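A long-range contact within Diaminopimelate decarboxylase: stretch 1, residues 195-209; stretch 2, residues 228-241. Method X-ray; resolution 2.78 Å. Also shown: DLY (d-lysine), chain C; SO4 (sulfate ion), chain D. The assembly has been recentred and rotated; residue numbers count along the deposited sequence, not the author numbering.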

# COMPACT_ATOMS: atom_id res chain seq x y z
N LEU A 195 -27.61 16.18 -24.64
CA LEU A 195 -26.28 16.57 -24.19
C LEU A 195 -25.50 17.23 -25.31
O LEU A 195 -25.87 17.19 -26.49
CB LEU A 195 -25.51 15.35 -23.67
CG LEU A 195 -26.10 14.62 -22.47
CD1 LEU A 195 -25.22 13.44 -22.10
CD2 LEU A 195 -26.25 15.57 -21.30
N GLU A 196 -24.38 17.85 -24.94
CA GLU A 196 -23.44 18.43 -25.88
C GLU A 196 -22.04 17.95 -25.52
O GLU A 196 -21.52 18.29 -24.45
CB GLU A 196 -23.50 19.96 -25.87
CG GLU A 196 -22.51 20.62 -26.82
CD GLU A 196 -22.94 22.00 -27.26
OE1 GLU A 196 -22.16 22.95 -27.08
OE2 GLU A 196 -24.07 22.14 -27.78
N VAL A 197 -21.44 17.15 -26.39
CA VAL A 197 -20.10 16.61 -26.16
C VAL A 197 -19.09 17.67 -26.60
O VAL A 197 -18.96 17.96 -27.79
CB VAL A 197 -19.89 15.29 -26.91
CG1 VAL A 197 -18.57 14.66 -26.49
CG2 VAL A 197 -21.05 14.35 -26.65
N GLU A 198 -18.36 18.23 -25.63
CA GLU A 198 -17.40 19.29 -25.91
C GLU A 198 -15.95 18.82 -25.84
O GLU A 198 -15.07 19.56 -26.31
CB GLU A 198 -17.59 20.46 -24.93
CG GLU A 198 -17.11 20.16 -23.51
CD GLU A 198 -17.11 21.40 -22.62
OE1 GLU A 198 -17.43 22.50 -23.11
OE2 GLU A 198 -16.78 21.27 -21.42
N ARG A 199 -15.68 17.64 -25.30
CA ARG A 199 -14.31 17.23 -25.02
C ARG A 199 -14.21 15.72 -25.02
O ARG A 199 -15.07 15.03 -24.46
CB ARG A 199 -13.85 17.81 -23.68
CG ARG A 199 -12.55 17.24 -23.14
CD ARG A 199 -12.21 17.86 -21.79
NE ARG A 199 -13.22 17.57 -20.77
CZ ARG A 199 -14.16 18.43 -20.38
NH1 ARG A 199 -14.22 19.64 -20.92
NH2 ARG A 199 -15.04 18.07 -19.45
N ILE A 200 -13.16 15.21 -25.65
CA ILE A 200 -12.83 13.79 -25.67
C ILE A 200 -11.60 13.58 -24.81
O ILE A 200 -10.68 14.41 -24.81
CB ILE A 200 -12.61 13.27 -27.10
CG1 ILE A 200 -13.87 13.45 -27.94
CG2 ILE A 200 -12.20 11.80 -27.10
CD1 ILE A 200 -15.03 12.57 -27.51
N HIS A 201 -11.57 12.47 -24.06
CA HIS A 201 -10.49 12.15 -23.15
C HIS A 201 -9.93 10.78 -23.48
O HIS A 201 -10.68 9.81 -23.62
CB HIS A 201 -10.97 12.19 -21.69
CG HIS A 201 -9.87 12.12 -20.68
ND1 HIS A 201 -8.54 12.19 -21.02
CD2 HIS A 201 -9.90 12.01 -19.33
CE1 HIS A 201 -7.80 12.11 -19.93
NE2 HIS A 201 -8.60 12.00 -18.89
N THR A 202 -8.61 10.70 -23.61
CA THR A 202 -7.92 9.44 -23.86
C THR A 202 -6.72 9.36 -22.93
O THR A 202 -6.26 10.36 -22.37
CB THR A 202 -7.47 9.33 -25.32
OG1 THR A 202 -7.10 7.98 -25.62
CG2 THR A 202 -6.27 10.22 -25.57
N HIS A 203 -6.21 8.14 -22.75
CA HIS A 203 -5.07 7.92 -21.86
C HIS A 203 -4.41 6.58 -22.17
O HIS A 203 -4.58 5.61 -21.42
CB HIS A 203 -5.50 7.98 -20.40
CG HIS A 203 -4.37 7.89 -19.42
ND1 HIS A 203 -3.46 8.91 -19.24
CD2 HIS A 203 -4.01 6.91 -18.56
CE1 HIS A 203 -2.58 8.56 -18.32
NE2 HIS A 203 -2.89 7.35 -17.89
N ILE A 204 -3.67 6.51 -23.27
CA ILE A 204 -3.02 5.27 -23.68
C ILE A 204 -1.58 5.53 -24.11
O ILE A 204 -0.95 4.67 -24.74
CB ILE A 204 -3.80 4.59 -24.83
CG1 ILE A 204 -3.84 5.49 -26.06
CG2 ILE A 204 -5.20 4.20 -24.38
CD1 ILE A 204 -4.13 4.76 -27.35
N GLY A 205 -1.05 6.70 -23.76
CA GLY A 205 0.31 7.03 -24.14
C GLY A 205 1.33 6.46 -23.15
O GLY A 205 1.09 6.38 -21.95
N SER A 206 2.48 6.07 -23.69
CA SER A 206 3.56 5.50 -22.88
C SER A 206 4.86 5.60 -23.66
O SER A 206 4.87 5.78 -24.88
CB SER A 206 3.27 4.05 -22.50
OG SER A 206 3.38 3.19 -23.63
N GLY A 207 5.97 5.47 -22.94
CA GLY A 207 7.27 5.51 -23.57
C GLY A 207 7.68 6.91 -23.99
O GLY A 207 7.03 7.92 -23.69
N SER A 208 8.80 6.96 -24.72
CA SER A 208 9.38 8.21 -25.19
C SER A 208 9.60 8.19 -26.70
O SER A 208 10.47 8.90 -27.22
CB SER A 208 10.70 8.50 -24.47
OG SER A 208 10.58 8.26 -23.08
N ASP A 209 8.84 7.38 -27.42
CA ASP A 209 8.94 7.33 -28.87
C ASP A 209 8.01 8.36 -29.48
O ASP A 209 6.79 8.29 -29.27
CB ASP A 209 8.58 5.95 -29.39
CG ASP A 209 8.67 5.86 -30.91
OD1 ASP A 209 9.29 6.75 -31.53
OD2 ASP A 209 8.13 4.89 -31.48
N PRO A 228 -19.28 16.54 -33.58
CA PRO A 228 -18.73 17.79 -34.13
C PRO A 228 -18.65 18.92 -33.13
O PRO A 228 -17.95 19.91 -33.39
CB PRO A 228 -19.69 18.12 -35.28
CG PRO A 228 -20.43 16.84 -35.56
CD PRO A 228 -20.53 16.14 -34.25
N THR A 229 -19.33 18.82 -31.99
CA THR A 229 -19.30 19.87 -30.97
C THR A 229 -18.05 19.84 -30.11
O THR A 229 -17.86 20.75 -29.30
CB THR A 229 -20.54 19.76 -30.07
OG1 THR A 229 -20.70 18.39 -29.66
CG2 THR A 229 -21.78 20.22 -30.81
N VAL A 230 -17.19 18.83 -30.27
CA VAL A 230 -15.98 18.73 -29.45
C VAL A 230 -15.00 19.83 -29.84
O VAL A 230 -14.73 20.06 -31.03
CB VAL A 230 -15.34 17.34 -29.60
CG1 VAL A 230 -13.99 17.29 -28.90
CG2 VAL A 230 -16.26 16.27 -29.04
N LYS A 231 -14.46 20.51 -28.83
CA LYS A 231 -13.46 21.55 -29.05
C LYS A 231 -12.16 21.29 -28.32
O LYS A 231 -11.21 22.06 -28.51
CB LYS A 231 -14.02 22.92 -28.62
CG LYS A 231 -15.25 23.34 -29.41
CD LYS A 231 -15.93 24.54 -28.78
CE LYS A 231 -17.06 25.06 -29.66
NZ LYS A 231 -16.92 26.52 -29.92
N THR A 232 -12.08 20.24 -27.49
CA THR A 232 -10.90 19.96 -26.69
C THR A 232 -10.58 18.47 -26.76
O THR A 232 -11.48 17.64 -26.71
CB THR A 232 -11.10 20.39 -25.23
OG1 THR A 232 -11.31 21.80 -25.17
CG2 THR A 232 -9.89 20.04 -24.39
N MET A 233 -9.29 18.16 -26.86
CA MET A 233 -8.80 16.79 -26.84
C MET A 233 -7.83 16.63 -25.67
O MET A 233 -6.79 17.29 -25.63
CB MET A 233 -8.11 16.44 -28.16
CG MET A 233 -7.35 15.12 -28.17
SD MET A 233 -8.38 13.70 -28.61
CE MET A 233 -8.74 13.01 -27.00
N ASN A 234 -8.18 15.75 -24.73
CA ASN A 234 -7.36 15.46 -23.55
C ASN A 234 -6.62 14.15 -23.79
O ASN A 234 -7.23 13.07 -23.80
CB ASN A 234 -8.23 15.39 -22.30
CG ASN A 234 -7.42 15.28 -21.01
OD1 ASN A 234 -6.28 14.80 -21.01
ND2 ASN A 234 -8.02 15.71 -19.91
N LEU A 235 -5.30 14.23 -23.97
CA LEU A 235 -4.46 13.07 -24.28
C LEU A 235 -3.94 12.36 -23.04
O LEU A 235 -3.21 11.37 -23.18
CB LEU A 235 -3.28 13.49 -25.16
CG LEU A 235 -3.63 13.94 -26.58
CD1 LEU A 235 -2.37 14.30 -27.36
CD2 LEU A 235 -4.43 12.86 -27.29
N GLY A 236 -4.27 12.84 -21.84
CA GLY A 236 -3.89 12.15 -20.62
C GLY A 236 -2.43 12.36 -20.25
O GLY A 236 -1.76 13.30 -20.69
N GLY A 237 -1.94 11.45 -19.41
CA GLY A 237 -0.55 11.49 -18.98
C GLY A 237 0.25 10.29 -19.44
O GLY A 237 0.05 9.79 -20.55
N GLY A 238 1.17 9.82 -18.60
CA GLY A 238 1.98 8.66 -18.90
C GLY A 238 3.41 8.96 -19.32
O GLY A 238 4.16 8.02 -19.60
N TYR A 239 3.80 10.23 -19.38
CA TYR A 239 5.15 10.60 -19.80
C TYR A 239 6.17 10.05 -18.82
O TYR A 239 6.11 10.32 -17.61
CB TYR A 239 5.25 12.12 -19.91
CG TYR A 239 4.00 12.71 -20.50
CD1 TYR A 239 3.75 12.62 -21.86
CD2 TYR A 239 3.04 13.31 -19.70
CE1 TYR A 239 2.60 13.13 -22.41
CE2 TYR A 239 1.88 13.83 -20.24
CZ TYR A 239 1.66 13.73 -21.60
OH TYR A 239 0.51 14.24 -22.14
N LYS A 240 7.11 9.26 -19.33
CA LYS A 240 7.99 8.49 -18.46
C LYS A 240 9.12 9.36 -17.91
O LYS A 240 9.64 10.24 -18.60
CB LYS A 240 8.57 7.29 -19.21
CG LYS A 240 8.20 5.94 -18.58
CD LYS A 240 6.69 5.78 -18.41
CE LYS A 240 6.33 4.44 -17.76
NZ LYS A 240 5.17 4.52 -16.81
N VAL A 241 9.47 9.10 -16.65
CA VAL A 241 10.56 9.80 -15.97
C VAL A 241 11.61 8.76 -15.60
O VAL A 241 11.30 7.76 -14.95
CB VAL A 241 10.06 10.53 -14.71
CG1 VAL A 241 11.22 11.16 -13.96
CG2 VAL A 241 9.03 11.58 -15.08
N DLY C . 8.96 3.06 -14.52
CA DLY C . 7.89 3.67 -13.74
C DLY C . 7.84 5.19 -13.95
O DLY C . 8.52 5.75 -14.82
CB DLY C . 6.55 3.03 -14.10
CG DLY C . 5.45 3.22 -13.05
CD DLY C . 4.19 2.46 -13.44
CE DLY C . 3.02 2.78 -12.52
NZ DLY C . 1.75 2.16 -13.01
OXT DLY C . 7.10 5.90 -13.26
S SO4 D . 1.13 9.52 -14.70
O1 SO4 D . 2.38 8.76 -14.65
O2 SO4 D . 1.26 10.61 -15.67
O3 SO4 D . 0.84 10.08 -13.38
O4 SO4 D . 0.04 8.63 -15.09

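Two histidines hold the second stretch where it leaves the sheet, and they play opposite chemical roles: H201 donates from ND1 to N234 O (3.2 Å), whereas H203 ND1 accepts a hydrogen bond from G237 N (3.0 Å). N234 O is thus shared, because T202 N also donates to it, at 2.7 Å. Upstream, the strand that begins at E196 and strand 232-234 run parallel, 20° apart, and alternate partners as parallel strands do: I200 N donates to T232 O (3.1 Å), and I200 O accepts from N234 N (2.8 Å). E198 O takes two backbone donors at the entry to the ladder, K231 N at 2.8 Å and T232 N at a longer 3.3 Å. Just before it, the hydroxyl of T229 donates from OG1 to V197 O (2.6 Å), tying down the loop that leads into the short strand.

The side chains sort by sheet face. R199, T232, H201 and N234 share one; the amide ND2 of N234 lies over a face of the H201 ring, and N234 OD1 accepts from G236 N (2.9 Å), bracing the turn that follows. I200 and M233 take the other face, where the M233 methyl CE curls back to 3.7 Å from I200 CG2. V230 CG2 extends this apolar patch, 3.8 Å from V197 CG1 and 3.9 Å from I200 CG1.

Beyond the strand, G236, G237 and G238 keep the backbone slim. A CB on G236 would clash with H203 ND1 and T202 O, and one on G238 with G205 O; the positive phi of G236 also favours glycine. G238 N donates to sulfate O2 (3.0 Å), and another sulfate oxygen, O4, lies at the edge of the H203 ring. Together the stretches bury 914 Å².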